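Local atomic coordinates of uncharacterized protein (Porphyromonas gingivalis, PDB entry 1ZBS), a protein that is of unknown function but probably acts as an ATP-dependent N-acetylglucosamine kinase of the ASKHA superfamily. Residues Q36-D42 with M77-A81; C106-I112 with C123-G127; F220-V225 with V255-R259; P237-S243 with T262-Q268. All blocks are in the same frame, centred on the assembly; numbering follows the deposited sequence.

Contact 1 of 4, residues Q36-D42 with M77-A81; sequences QDRNEID and MLNEA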
loop_
_atom_site.group_PDB
_atom_site.type_symbol
_atom_site.label_atom_id
_atom_site.label_comp_id
_atom_site.label_asym_id
_atom_site.label_seq_id
_atom_site.Cartn_x
_atom_site.Cartn_y
_atom_site.Cartn_z
ATOM N N GLN A 36 10.466 15.536 -9.053
ATOM C CA GLN A 36 11.602 16.403 -8.734
ATOM C C GLN A 36 11.320 17.827 -9.208
ATOM O O GLN A 36 10.299 18.078 -9.849
ATOM C CB GLN A 36 12.876 15.866 -9.401
ATOM C CG GLN A 36 13.354 14.528 -8.844
ATOM C CD GLN A 36 14.320 13.814 -9.773
ATOM O OE1 GLN A 36 13.946 13.392 -10.870
ATOM N NE2 GLN A 36 15.568 13.676 -9.339
ATOM N N ASP A 37 12.220 18.758 -8.890
ATOM C CA ASP A 37 12.039 20.150 -9.292
ATOM C C ASP A 37 13.158 20.691 -10.185
ATOM O O ASP A 37 14.073 19.965 -10.570
ATOM C CB ASP A 37 11.883 21.048 -8.056
ATOM C CG ASP A 37 13.155 21.152 -7.238
ATOM O OD1 ASP A 37 13.103 21.744 -6.140
ATOM O OD2 ASP A 37 14.208 20.652 -7.684
ATOM N N ARG A 38 13.071 21.981 -10.492
ATOM C CA ARG A 38 14.023 22.659 -11.367
ATOM C C ARG A 38 15.503 22.278 -11.228
ATOM O O ARG A 38 16.067 21.618 -12.110
ATOM C CB ARG A 38 13.877 24.172 -11.199
ATOM C CG ARG A 38 14.675 25.005 -12.199
ATOM C CD ARG A 38 13.993 25.092 -13.569
ATOM N NE ARG A 38 12.663 25.711 -13.484
ATOM C CZ ARG A 38 11.959 26.131 -14.534
ATOM N NH1 ARG A 38 10.766 26.677 -14.351
ATOM N NH2 ARG A 38 12.455 26.015 -15.764
ATOM N N ASN A 39 16.137 22.685 -10.129
ATOM C CA ASN A 39 17.557 22.417 -9.950
ATOM C C ASN A 39 17.955 21.060 -9.372
ATOM O O ASN A 39 19.107 20.629 -9.526
ATOM C CB ASN A 39 18.217 23.560 -9.142
ATOM C CG ASN A 39 17.631 23.723 -7.744
ATOM O OD1 ASN A 39 17.743 22.825 -6.897
ATOM N ND2 ASN A 39 17.004 24.874 -7.493
ATOM N N GLU A 40 17.029 20.364 -8.722
ATOM C CA GLU A 40 17.387 19.056 -8.174
ATOM C C GLU A 40 17.499 18.061 -9.329
ATOM O O GLU A 40 17.950 16.931 -9.145
ATOM C CB GLU A 40 16.354 18.576 -7.145
ATOM C CG GLU A 40 15.126 17.913 -7.717
ATOM C CD GLU A 40 14.339 17.165 -6.655
ATOM O OE1 GLU A 40 14.922 16.243 -6.027
ATOM O OE2 GLU A 40 13.146 17.501 -6.439
ATOM N N ILE A 41 17.082 18.494 -10.519
ATOM C CA ILE A 41 17.177 17.668 -11.725
ATOM C C ILE A 41 18.122 18.375 -12.696
ATOM O O ILE A 41 18.612 17.785 -13.664
ATOM C CB ILE A 41 15.795 17.476 -12.424
ATOM C CG1 ILE A 41 15.931 16.441 -13.547
ATOM C CG2 ILE A 41 15.313 18.797 -13.036
ATOM C CD1 ILE A 41 16.623 15.151 -13.103
ATOM N N ASP A 42 18.370 19.653 -12.414
ATOM C CA ASP A 42 19.254 20.491 -13.225
ATOM C C ASP A 42 20.682 20.057 -12.924
ATOM O O ASP A 42 21.627 20.404 -13.637
ATOM C CB ASP A 42 19.078 21.957 -12.826
ATOM C CG ASP A 42 19.249 22.904 -13.985
ATOM O OD1 ASP A 42 18.415 22.869 -14.920
ATOM O OD2 ASP A 42 20.221 23.692 -13.965
HETATM N N MSE A 77 8.952 22.168 -17.954
HETATM C CA MSE A 77 9.968 22.493 -16.973
HETATM C C MSE A 77 11.245 21.732 -17.332
HETATM O O MSE A 77 12.344 22.291 -17.332
HETATM C CB MSE A 77 9.457 22.123 -15.573
HETATM C CG MSE A 77 10.359 22.531 -14.420
HETATM SE SE MSE A 77 11.870 21.337 -14.181
HETATM C CE MSE A 77 11.128 20.177 -12.809
ATOM N N LEU A 78 11.099 20.454 -17.654
ATOM C CA LEU A 78 12.251 19.646 -18.032
ATOM C C LEU A 78 12.746 20.128 -19.386
ATOM O O LEU A 78 13.928 20.018 -19.702
ATOM C CB LEU A 78 11.855 18.173 -18.113
ATOM C CG LEU A 78 12.964 17.173 -18.442
ATOM C CD1 LEU A 78 14.153 17.358 -17.514
ATOM C CD2 LEU A 78 12.389 15.770 -18.318
ATOM N N ASN A 79 11.826 20.667 -20.180
ATOM C CA ASN A 79 12.157 21.182 -21.501
ATOM C C ASN A 79 13.128 22.351 -21.333
ATOM O O ASN A 79 14.079 22.492 -22.100
ATOM C CB ASN A 79 10.882 21.638 -22.221
ATOM C CG ASN A 79 11.145 22.110 -23.644
ATOM O OD1 ASN A 79 11.916 23.042 -23.872
ATOM N ND2 ASN A 79 10.495 21.468 -24.608
ATOM N N GLU A 80 12.893 23.178 -20.318
ATOM C CA GLU A 80 13.759 24.321 -20.052
ATOM C C GLU A 80 15.120 23.869 -19.546
ATOM O O GLU A 80 16.150 24.417 -19.943
ATOM C CB GLU A 80 13.120 25.249 -19.019
ATOM C CG GLU A 80 11.838 25.903 -19.490
ATOM C CD GLU A 80 11.282 26.878 -18.472
ATOM O OE1 GLU A 80 12.021 27.811 -18.085
ATOM O OE2 GLU A 80 10.111 26.712 -18.058
ATOM N N ALA A 81 15.116 22.871 -18.667
ATOM C CA ALA A 81 16.342 22.320 -18.098
ATOM C C ALA A 81 17.195 21.693 -19.193
ATOM O O ALA A 81 18.406 21.911 -19.250
ATOM C CB ALA A 81 15.998 21.271 -17.040
#

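Contact 2 of 4, residues C106-I112 with C123-G127; sequences CGDSEGI and CLFDG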
loop_
_atom_site.group_PDB
_atom_site.type_symbol
_atom_site.label_atom_id
_atom_site.label_comp_id
_atom_site.label_asym_id
_atom_site.label_seq_id
_atom_site.Cartn_x
_atom_site.Cartn_y
_atom_site.Cartn_z
ATOM N N CYS A 106 3.587 0.414 -31.145
ATOM C CA CYS A 106 2.561 0.566 -32.163
ATOM C C CYS A 106 3.076 1.223 -33.428
ATOM O O CYS A 106 2.582 0.950 -34.523
ATOM C CB CYS A 106 1.398 1.370 -31.590
ATOM S SG CYS A 106 0.621 0.553 -30.195
ATOM N N GLY A 107 4.073 2.084 -33.271
ATOM C CA GLY A 107 4.645 2.768 -34.411
ATOM C C GLY A 107 3.770 3.902 -34.903
ATOM O O GLY A 107 3.886 5.039 -34.446
ATOM N N ASP A 108 2.881 3.598 -35.836
ATOM C CA ASP A 108 2.004 4.621 -36.381
ATOM C C ASP A 108 0.601 4.066 -36.595
ATOM O O ASP A 108 -0.214 4.661 -37.299
ATOM C CB ASP A 108 2.578 5.128 -37.702
ATOM C CG ASP A 108 2.819 4.007 -38.697
ATOM O OD1 ASP A 108 1.828 3.381 -39.134
ATOM O OD2 ASP A 108 3.996 3.740 -39.037
ATOM N N SER A 109 0.323 2.928 -35.971
ATOM C CA SER A 109 -0.974 2.284 -36.100
ATOM C C SER A 109 -1.740 2.253 -34.781
ATOM O O SER A 109 -1.161 2.408 -33.708
ATOM C CB SER A 109 -0.788 0.859 -36.611
ATOM O OG SER A 109 0.070 0.128 -35.746
ATOM N N GLU A 110 -3.048 2.038 -34.885
ATOM C CA GLU A 110 -3.946 1.976 -33.731
ATOM C C GLU A 110 -3.657 0.737 -32.871
ATOM O O GLU A 110 -3.273 -0.309 -33.391
ATOM C CB GLU A 110 -5.397 1.957 -34.234
ATOM C CG GLU A 110 -6.450 1.792 -33.147
ATOM C CD GLU A 110 -7.869 1.698 -33.696
ATOM O OE1 GLU A 110 -8.096 0.914 -34.648
ATOM O OE2 GLU A 110 -8.761 2.395 -33.161
ATOM N N GLY A 111 -3.840 0.855 -31.557
ATOM C CA GLY A 111 -3.588 -0.277 -30.679
ATOM C C GLY A 111 -3.565 0.051 -29.195
ATOM O O GLY A 111 -3.761 1.199 -28.797
ATOM N N ILE A 112 -3.331 -0.967 -28.372
ATOM C CA ILE A 112 -3.269 -0.794 -26.929
ATOM C C ILE A 112 -1.852 -1.053 -26.466
ATOM O O ILE A 112 -1.300 -2.125 -26.717
ATOM C CB ILE A 112 -4.214 -1.767 -26.205
ATOM C CG1 ILE A 112 -5.664 -1.448 -26.568
ATOM C CG2 ILE A 112 -4.001 -1.680 -24.692
ATOM C CD1 ILE A 112 -6.662 -2.500 -26.119
ATOM N N CYS A 123 -2.837 2.395 -22.201
ATOM C CA CYS A 123 -3.429 3.460 -22.995
ATOM C C CYS A 123 -3.942 2.911 -24.316
ATOM O O CYS A 123 -3.455 1.897 -24.822
ATOM C CB CYS A 123 -2.397 4.542 -23.296
ATOM S SG CYS A 123 -1.172 4.033 -24.533
ATOM N N LEU A 124 -4.932 3.591 -24.869
ATOM C CA LEU A 124 -5.474 3.207 -26.154
ATOM C C LEU A 124 -4.784 4.191 -27.092
ATOM O O LEU A 124 -4.861 5.403 -26.881
ATOM C CB LEU A 124 -6.990 3.416 -26.182
ATOM C CG LEU A 124 -7.864 2.501 -27.054
ATOM C CD1 LEU A 124 -9.092 3.302 -27.492
ATOM C CD2 LEU A 124 -7.107 1.996 -28.268
ATOM N N PHE A 125 -4.082 3.671 -28.097
ATOM C CA PHE A 125 -3.358 4.502 -29.070
ATOM C C PHE A 125 -4.127 4.472 -30.386
ATOM O O PHE A 125 -4.572 3.410 -30.810
ATOM C CB PHE A 125 -1.950 3.932 -29.295
ATOM C CG PHE A 125 -0.999 4.893 -29.954
ATOM C CD1 PHE A 125 -0.170 4.477 -30.993
ATOM C CD2 PHE A 125 -0.915 6.212 -29.520
ATOM C CE1 PHE A 125 0.731 5.367 -31.589
ATOM C CE2 PHE A 125 -0.018 7.107 -30.108
ATOM C CZ PHE A 125 0.805 6.682 -31.144
ATOM N N ASP A 126 -4.299 5.620 -31.038
ATOM C CA ASP A 126 -5.028 5.635 -32.312
ATOM C C ASP A 126 -4.070 5.672 -33.483
ATOM O O ASP A 126 -4.488 5.739 -34.642
ATOM C CB ASP A 126 -6.000 6.819 -32.390
ATOM C CG ASP A 126 -5.309 8.160 -32.628
ATOM O OD1 ASP A 126 -6.015 9.196 -32.549
ATOM O OD2 ASP A 126 -4.083 8.207 -32.900
ATOM N N GLY A 127 -2.780 5.623 -33.173
ATOM C CA GLY A 127 -1.780 5.636 -34.220
ATOM C C GLY A 127 -0.915 6.876 -34.227
ATOM O O GLY A 127 0.154 6.860 -34.820
HETATM O O HOH W 1 2.528 7.171 -34.366
#

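Contact 3 of 4, residues F220-V225 with V255-R259; sequences FDDFLV and VIKKR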
loop_
_atom_site.group_PDB
_atom_site.type_symbol
_atom_site.label_atom_id
_atom_site.label_comp_id
_atom_site.label_asym_id
_atom_site.label_seq_id
_atom_site.Cartn_x
_atom_site.Cartn_y
_atom_site.Cartn_z
ATOM N N PHE A 220 -1.536 -10.375 -13.098
ATOM C CA PHE A 220 -1.543 -10.017 -14.514
ATOM C C PHE A 220 -2.983 -10.009 -15.022
ATOM O O PHE A 220 -3.368 -9.143 -15.805
ATOM C CB PHE A 220 -0.722 -11.010 -15.351
ATOM C CG PHE A 220 0.774 -10.841 -15.222
ATOM C CD1 PHE A 220 1.323 -9.787 -14.493
ATOM C CD2 PHE A 220 1.635 -11.737 -15.853
ATOM C CE1 PHE A 220 2.707 -9.637 -14.387
ATOM C CE2 PHE A 220 3.014 -11.597 -15.753
ATOM C CZ PHE A 220 3.554 -10.538 -15.019
ATOM N N ASP A 221 -3.780 -10.976 -14.574
ATOM C CA ASP A 221 -5.170 -11.056 -15.004
ATOM C C ASP A 221 -5.894 -9.795 -14.524
ATOM O O ASP A 221 -6.653 -9.178 -15.275
ATOM C CB ASP A 221 -5.843 -12.311 -14.425
ATOM C CG ASP A 221 -7.224 -12.555 -15.012
ATOM O OD1 ASP A 221 -7.324 -12.782 -16.240
ATOM O OD2 ASP A 221 -8.213 -12.517 -14.247
ATOM N N ASP A 222 -5.629 -9.426 -13.273
ATOM C CA ASP A 222 -6.201 -8.247 -12.645
ATOM C C ASP A 222 -5.856 -6.998 -13.436
ATOM O O ASP A 222 -6.678 -6.091 -13.579
ATOM C CB ASP A 222 -5.644 -8.071 -11.230
ATOM C CG ASP A 222 -6.668 -8.345 -10.165
ATOM O OD1 ASP A 222 -6.677 -9.474 -9.625
ATOM O OD2 ASP A 222 -7.470 -7.426 -9.872
ATOM N N PHE A 223 -4.618 -6.937 -13.915
ATOM C CA PHE A 223 -4.194 -5.789 -14.696
ATOM C C PHE A 223 -5.039 -5.677 -15.960
ATOM O O PHE A 223 -5.524 -4.591 -16.291
ATOM C CB PHE A 223 -2.711 -5.881 -15.065
ATOM C CG PHE A 223 -2.289 -4.873 -16.101
ATOM C CD1 PHE A 223 -2.264 -5.218 -17.449
ATOM C CD2 PHE A 223 -1.960 -3.571 -15.736
ATOM C CE1 PHE A 223 -1.931 -4.272 -18.421
ATOM C CE2 PHE A 223 -1.625 -2.614 -16.697
ATOM C CZ PHE A 223 -1.608 -2.965 -18.046
ATOM N N LEU A 224 -5.233 -6.789 -16.660
ATOM C CA LEU A 224 -6.029 -6.758 -17.886
ATOM C C LEU A 224 -7.454 -6.313 -17.598
ATOM O O LEU A 224 -7.982 -5.398 -18.240
ATOM C CB LEU A 224 -6.050 -8.138 -18.544
ATOM C CG LEU A 224 -4.687 -8.582 -19.066
ATOM C CD1 LEU A 224 -4.759 -10.022 -19.558
ATOM C CD2 LEU A 224 -4.255 -7.644 -20.183
ATOM N N VAL A 225 -8.067 -6.964 -16.617
ATOM C CA VAL A 225 -9.431 -6.655 -16.232
ATOM C C VAL A 225 -9.670 -5.168 -15.954
ATOM O O VAL A 225 -10.509 -4.539 -16.597
ATOM C CB VAL A 225 -9.839 -7.458 -14.976
ATOM C CG1 VAL A 225 -11.256 -7.078 -14.551
ATOM C CG2 VAL A 225 -9.766 -8.960 -15.270
ATOM N N VAL A 255 -1.990 -15.708 -19.565
ATOM C CA VAL A 255 -3.069 -14.889 -19.022
ATOM C C VAL A 255 -3.878 -14.246 -20.150
ATOM O O VAL A 255 -5.099 -14.352 -20.179
ATOM C CB VAL A 255 -2.523 -13.784 -18.098
ATOM C CG1 VAL A 255 -3.661 -12.884 -17.641
ATOM C CG2 VAL A 255 -1.825 -14.409 -16.892
ATOM N N ILE A 256 -3.186 -13.579 -21.067
ATOM C CA ILE A 256 -3.828 -12.936 -22.199
ATOM C C ILE A 256 -4.661 -13.953 -22.982
ATOM O O ILE A 256 -5.839 -13.724 -23.260
ATOM C CB ILE A 256 -2.776 -12.316 -23.156
ATOM C CG1 ILE A 256 -2.121 -11.103 -22.497
ATOM C CG2 ILE A 256 -3.427 -11.959 -24.494
ATOM C CD1 ILE A 256 -0.878 -10.579 -23.221
ATOM N N LYS A 257 -4.042 -15.076 -23.331
ATOM C CA LYS A 257 -4.712 -16.131 -24.086
ATOM C C LYS A 257 -5.962 -16.592 -23.336
ATOM O O LYS A 257 -7.047 -16.701 -23.909
ATOM C CB LYS A 257 -3.763 -17.322 -24.263
ATOM C CG LYS A 257 -4.015 -18.178 -25.493
ATOM C CD LYS A 257 -2.964 -17.905 -26.573
ATOM C CE LYS A 257 -1.564 -18.297 -26.098
ATOM N NZ LYS A 257 -0.497 -18.035 -27.107
ATOM N N LYS A 258 -5.793 -16.852 -22.045
ATOM C CA LYS A 258 -6.878 -17.320 -21.199
ATOM C C LYS A 258 -8.105 -16.405 -21.203
ATOM O O LYS A 258 -9.215 -16.855 -20.918
ATOM C CB LYS A 258 -6.357 -17.517 -19.776
ATOM C CG LYS A 258 -7.266 -18.307 -18.857
ATOM C CD LYS A 258 -6.454 -18.905 -17.709
ATOM C CE LYS A 258 -7.339 -19.525 -16.638
ATOM N NZ LYS A 258 -8.110 -18.495 -15.878
ATOM N N ARG A 259 -7.920 -15.130 -21.532
ATOM C CA ARG A 259 -9.056 -14.212 -21.575
ATOM C C ARG A 259 -9.553 -13.971 -22.996
ATOM O O ARG A 259 -10.390 -13.098 -23.225
ATOM C CB ARG A 259 -8.712 -12.873 -20.920
ATOM C CG ARG A 259 -8.375 -12.985 -19.455
ATOM C CD ARG A 259 -8.920 -11.801 -18.686
ATOM N NE ARG A 259 -10.356 -11.898 -18.436
ATOM C CZ ARG A 259 -10.889 -12.211 -17.259
ATOM N NH1 ARG A 259 -10.110 -12.460 -16.216
ATOM N NH2 ARG A 259 -12.203 -12.258 -17.114
HETATM O O HOH W 2 -6.663 -14.936 -17.571
#

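Contact 4 of 4, residues P237-S243 with T262-Q268; sequences PLHFIGS and TLGSVLQ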
loop_
_atom_site.group_PDB
_atom_site.type_symbol
_atom_site.label_atom_id
_atom_site.label_comp_id
_atom_site.label_asym_id
_atom_site.label_seq_id
_atom_site.Cartn_x
_atom_site.Cartn_y
_atom_site.Cartn_z
ATOM N N PRO A 237 -4.479 -6.023 -30.776
ATOM C CA PRO A 237 -3.525 -6.898 -30.086
ATOM C C PRO A 237 -2.818 -6.113 -28.974
ATOM O O PRO A 237 -2.554 -4.920 -29.124
ATOM C CB PRO A 237 -2.574 -7.308 -31.205
ATOM C CG PRO A 237 -2.537 -6.078 -32.061
ATOM C CD PRO A 237 -4.016 -5.718 -32.142
ATOM N N LEU A 238 -2.517 -6.779 -27.863
ATOM C CA LEU A 238 -1.849 -6.132 -26.727
ATOM C C LEU A 238 -0.332 -6.030 -26.874
ATOM O O LEU A 238 0.356 -7.032 -27.057
ATOM C CB LEU A 238 -2.171 -6.888 -25.437
ATOM C CG LEU A 238 -3.478 -6.582 -24.704
ATOM C CD1 LEU A 238 -4.608 -6.373 -25.686
ATOM C CD2 LEU A 238 -3.791 -7.718 -23.736
ATOM N N HIS A 239 0.182 -4.813 -26.782
ATOM C CA HIS A 239 1.611 -4.580 -26.876
ATOM C C HIS A 239 2.117 -4.215 -25.490
ATOM O O HIS A 239 1.518 -3.385 -24.806
ATOM C CB HIS A 239 1.894 -3.456 -27.870
ATOM C CG HIS A 239 1.645 -3.846 -29.294
ATOM N ND1 HIS A 239 2.455 -4.731 -29.973
ATOM C CD2 HIS A 239 0.662 -3.499 -30.158
ATOM C CE1 HIS A 239 1.982 -4.912 -31.191
ATOM N NE2 HIS A 239 0.894 -4.177 -31.329
ATOM N N PHE A 240 3.215 -4.831 -25.068
ATOM C CA PHE A 240 3.756 -4.576 -23.731
ATOM C C PHE A 240 5.204 -4.165 -23.702
ATOM O O PHE A 240 6.005 -4.548 -24.558
ATOM C CB PHE A 240 3.623 -5.818 -22.846
ATOM C CG PHE A 240 2.215 -6.132 -22.438
ATOM C CD1 PHE A 240 1.741 -5.756 -21.183
ATOM C CD2 PHE A 240 1.370 -6.831 -23.297
ATOM C CE1 PHE A 240 0.448 -6.076 -20.778
ATOM C CE2 PHE A 240 0.069 -7.159 -22.909
ATOM C CZ PHE A 240 -0.392 -6.781 -21.644
ATOM N N ILE A 241 5.546 -3.390 -22.684
ATOM C CA ILE A 241 6.916 -2.952 -22.511
ATOM C C ILE A 241 7.261 -3.072 -21.026
ATOM O O ILE A 241 6.374 -3.060 -20.178
ATOM C CB ILE A 241 7.083 -1.501 -23.018
ATOM C CG1 ILE A 241 8.453 -1.355 -23.664
ATOM C CG2 ILE A 241 6.891 -0.500 -21.897
ATOM C CD1 ILE A 241 8.527 -2.011 -25.040
ATOM N N GLY A 242 8.539 -3.225 -20.711
ATOM C CA GLY A 242 8.913 -3.316 -19.314
ATOM C C GLY A 242 9.621 -4.572 -18.847
ATOM O O GLY A 242 9.458 -5.659 -19.408
ATOM N N SER A 243 10.405 -4.407 -17.787
ATOM C CA SER A 243 11.171 -5.499 -17.204
ATOM C C SER A 243 10.296 -6.659 -16.741
ATOM O O SER A 243 10.624 -7.814 -16.980
ATOM C CB SER A 243 12.023 -4.967 -16.047
ATOM O OG SER A 243 11.263 -4.110 -15.199
ATOM N N THR A 262 -5.446 -11.296 -27.756
ATOM C CA THR A 262 -4.267 -11.658 -28.528
ATOM C C THR A 262 -3.085 -10.771 -28.155
ATOM O O THR A 262 -3.221 -9.554 -27.999
ATOM C CB THR A 262 -4.526 -11.543 -30.059
ATOM O OG1 THR A 262 -4.910 -10.200 -30.393
ATOM C CG2 THR A 262 -5.636 -12.496 -30.486
ATOM N N LEU A 263 -1.922 -11.395 -28.004
ATOM C CA LEU A 263 -0.705 -10.675 -27.661
ATOM C C LEU A 263 -0.105 -10.072 -28.925
ATOM O O LEU A 263 0.118 -10.775 -29.910
ATOM C CB LEU A 263 0.309 -11.629 -27.020
ATOM C CG LEU A 263 1.673 -11.050 -26.642
ATOM C CD1 LEU A 263 1.494 -9.910 -25.649
ATOM C CD2 LEU A 263 2.548 -12.140 -26.032
ATOM N N GLY A 264 0.142 -8.768 -28.897
ATOM C CA GLY A 264 0.732 -8.102 -30.043
ATOM C C GLY A 264 2.244 -8.267 -30.005
ATOM O O GLY A 264 2.852 -8.730 -30.971
ATOM N N SER A 265 2.850 -7.891 -28.882
ATOM C CA SER A 265 4.294 -8.007 -28.714
ATOM C C SER A 265 4.712 -7.585 -27.306
ATOM O O SER A 265 4.010 -6.823 -26.646
ATOM C CB SER A 265 5.034 -7.118 -29.722
ATOM O OG SER A 265 4.885 -5.739 -29.409
ATOM N N VAL A 266 5.858 -8.093 -26.858
ATOM C CA VAL A 266 6.403 -7.738 -25.562
ATOM C C VAL A 266 7.904 -7.568 -25.696
ATOM O O VAL A 266 8.590 -8.452 -26.193
ATOM C CB VAL A 266 6.084 -8.806 -24.467
ATOM C CG1 VAL A 266 6.444 -10.192 -24.954
ATOM C CG2 VAL A 266 6.847 -8.475 -23.194
ATOM N N LEU A 267 8.396 -6.409 -25.271
ATOM C CA LEU A 267 9.816 -6.086 -25.321
ATOM C C LEU A 267 10.202 -5.422 -23.999
ATOM O O LEU A 267 9.393 -4.721 -23.387
ATOM C CB LEU A 267 10.102 -5.117 -26.473
ATOM C CG LEU A 267 10.244 -5.654 -27.907
ATOM C CD1 LEU A 267 10.377 -4.489 -28.883
ATOM C CD2 LEU A 267 11.470 -6.551 -27.998
ATOM N N GLN A 268 11.438 -5.631 -23.559
ATOM C CA GLN A 268 11.885 -5.033 -22.306
ATOM C C GLN A 268 11.989 -3.505 -22.408
ATOM O O GLN A 268 11.476 -2.785 -21.546
ATOM C CB GLN A 268 13.229 -5.650 -21.885
ATOM C CG GLN A 268 13.807 -5.049 -20.609
ATOM C CD GLN A 268 14.773 -5.984 -19.885
ATOM O OE1 GLN A 268 15.591 -6.666 -20.510
ATOM N NE2 GLN A 268 14.692 -6.002 -18.556
#

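Contact 1 of 4, residues Q36-D42 with M77-A81
Met77, present as selenomethionine, reaches from helix 75-85 under the side chain of Arg38 at the start of helix 38-53. From CB the chain leaves with CG anti to the backbone N (chi1 -174°), which brings CG over the centre of one face of the Arg38 guanidinium, 3.9 Å from CZ. Bends at the next two torsions then turn it inward, and Met77 SE lies 3.8 Å from Arg38 CA. The terminal methyl ends against the backbone, Met77 CE being 3.4 Å from Asp37 C, with Ile41 CG2 farther off at 4.4 Å. A long, flexible, unbranched chain suits this place, since it must run past the arginine in the opposite direction and still bring its methyl to the backbone of Asp37 and Arg38. Arg38 is itself bent at chi2 and chi3, and the far end of its guanidinium reaches Glu80 in a salt bridge, NH2 to OE1 at 3.0 Å. The two planes stand 72° apart, so this is no flat, paired carboxylate-guanidinium contact. Farther along, Asp42 OD1 rests 3.6 Å from Ala81 CB, where the methyl leaves room for the carboxylate, while Asp42 OD2 is salt-bridged to Arg46. The short helical segments cross at -47°. Beneath them Ile41 and Leu78 both pack on Ile31, and Leu78 also touches Val94, so the pair is seated beside edge strand 91-95 of the N-terminal sheet.

Contact 2 of 4, residues C106-I112 with C123-G127
The open end of the beta hairpin formed by strands 111-116 and 120-125 is closed here by Gly111 and Phe125, an antiparallel hydrogen-bonded pair. Gly111 N donates to Phe125 O at 2.8 Å. In return, Phe125 N points almost straight along the carbonyl bond of Gly111, reaching its O at 2.6 Å. Ile112 and Leu124 form the next, non-hydrogen-bonded pair, and their side chains meet through CG1 and CD2 at 4.1 Å.

On the other face, with CG anti to the backbone N (chi1 -164°), the phenylalanine ring swings back under the loop after helix 97-105, where Phe125 CD1 lies 3.5 Å from Cys106 CB. Cys106 SG sits obliquely to the ring, 5.3 Å from its centroid. Glycine suits position 111 because the cysteine sulfur occupies the side on which a side chain would project.

Gly127 suits its place because, at its positive phi (114°), a side chain would run into Asp108 O; its CA meets Ser109 O at 3.3 Å. Leu99 and Ala102 of helix 97-105 also pack against the ring. Such a hairpin, extended by strand 130-133, forms the antiparallel part of the mixed five-stranded sheet of the ribonuclease H-like fold seen in ASKHA proteins.

Contact 3 of 4, residues F220-V225 with V255-R259
Asp221 OD1 is gripped from two sides, by Arg259 and by a water. Arg259 NH1 donates to it at 2.8 Å with an N-H...O angle of 164°, meeting the syn lone pair, and the oxygen lies almost in the guanidinium plane. The same nitrogen stands 2.7 Å from Asp221 OD2, so one NH1 bridges both oxygens while carboxylate and guanidinium are only 25° from coplanar. The water donates to Asp221 OD1 and also to Val255 O, tying the carboxylate to a carbonyl near the C-terminal end of helix 249-258. Arginine suits position 259, just past that helix, because its chain, bent at chi2 and chi3, can double back across the gap to the neighbouring helix 210-229. Val225 covers the charged group from above: its CG2 sits over one guanidinium face, 3.6 Å from Arg259 NH1, and Val225 also packs on Gln162 of the second subunit.

Both helices lie on one face of the C-terminal domain's mixed sheet, and helix 249-258 belongs to the right-handed beta-alpha-beta crossover from strand 238-241 to strand 263-267. Toward the sheet the contact becomes apolar. Val255 is the wedge: CG1, anti to its backbone N (chi1 175°), presses to 3.5 Å from Asp221 CA, and the branched CB sends CG2 to the edge of the Phe220 ring, 3.9 Å from Phe220 CB. Leu224 reaches across obliquely, with CD1 3.6 Å from Val255 CG1 and 4.1 Å from Ile256 CG1. Leu224 and Ile256 both continue downward onto Leu238 of the sheet.

Contact 4 of 4, residues P237-S243 with T262-Q268
His239 presents the edge of its imidazole to Ser265 and a face to Gly264. ND1 and Ser265 OG are hydrogen-bonded at 2.7 Å, nearly straight, and either may be the donor. The Gly264 CA lies over the His239 ring in a CH-pi contact, 4.0 Å from its centroid. Glycine suits this place because a side chain there would point into the imidazole. Here the parallel register slips by one residue, a beta bulge at which Leu238 O receives Ser265 N (3.2 Å), tilted from its carbonyl plane, and, from the same face, Gly264 N well above it.

On the other side of the sheet, Phe240 and Leu263 cross obliquely: Leu263 CD1 approaches Phe240 CD2 to 3.9 Å. With CG anti to the carbonyl carbon (chi1 -71°) the ring reaches Leu263; Phe240 CB separately meets Val266 CG2 at 4.2 Å. Regular pairing returns with Phe240 N to Ser265 O at 2.7 Å. Back on the histidine face, Ile241 reaches its CD1 over the neighbouring strand to 3.8 Å from Leu267 CB. Gly242, the N-cap residue of helix 243-247, closes the pairing with weak bonds to the carbonyls of Leu267 and Gln268.

Helix 97-105 covers the face of His239, Ile241 and Ser265 through Leu105, while helices 210-229, 243-247 and 249-258 cover that of Leu238, Phe240 and Leu263. Strand 238-241 lies between strand 111-116 and the edge strand 263-267.

Overall arrangement
Contact 1 stands apart, in the N-terminal half of the chain beside the first five-stranded sheet, its centre 30 to 38 Å from those of the others. Contacts 2, 3 and 4 cluster in the second sheet and the helices on it. Contacts 2 and 4 are neighbours across strands 111-116 and 238-241, where Ile112 O lies 3.1 Å from His239 N, a probable hydrogen bond. Contact 3 lies on contact 4, its centre about 13 Å away, and their segments alternate along the chain as helix, strand, helix, strand. Both sheets share the strand order 3-2-1-4-5, consistent with the duplicated domains of ASKHA kinases, whose relatives bind nucleotide in the cleft between them.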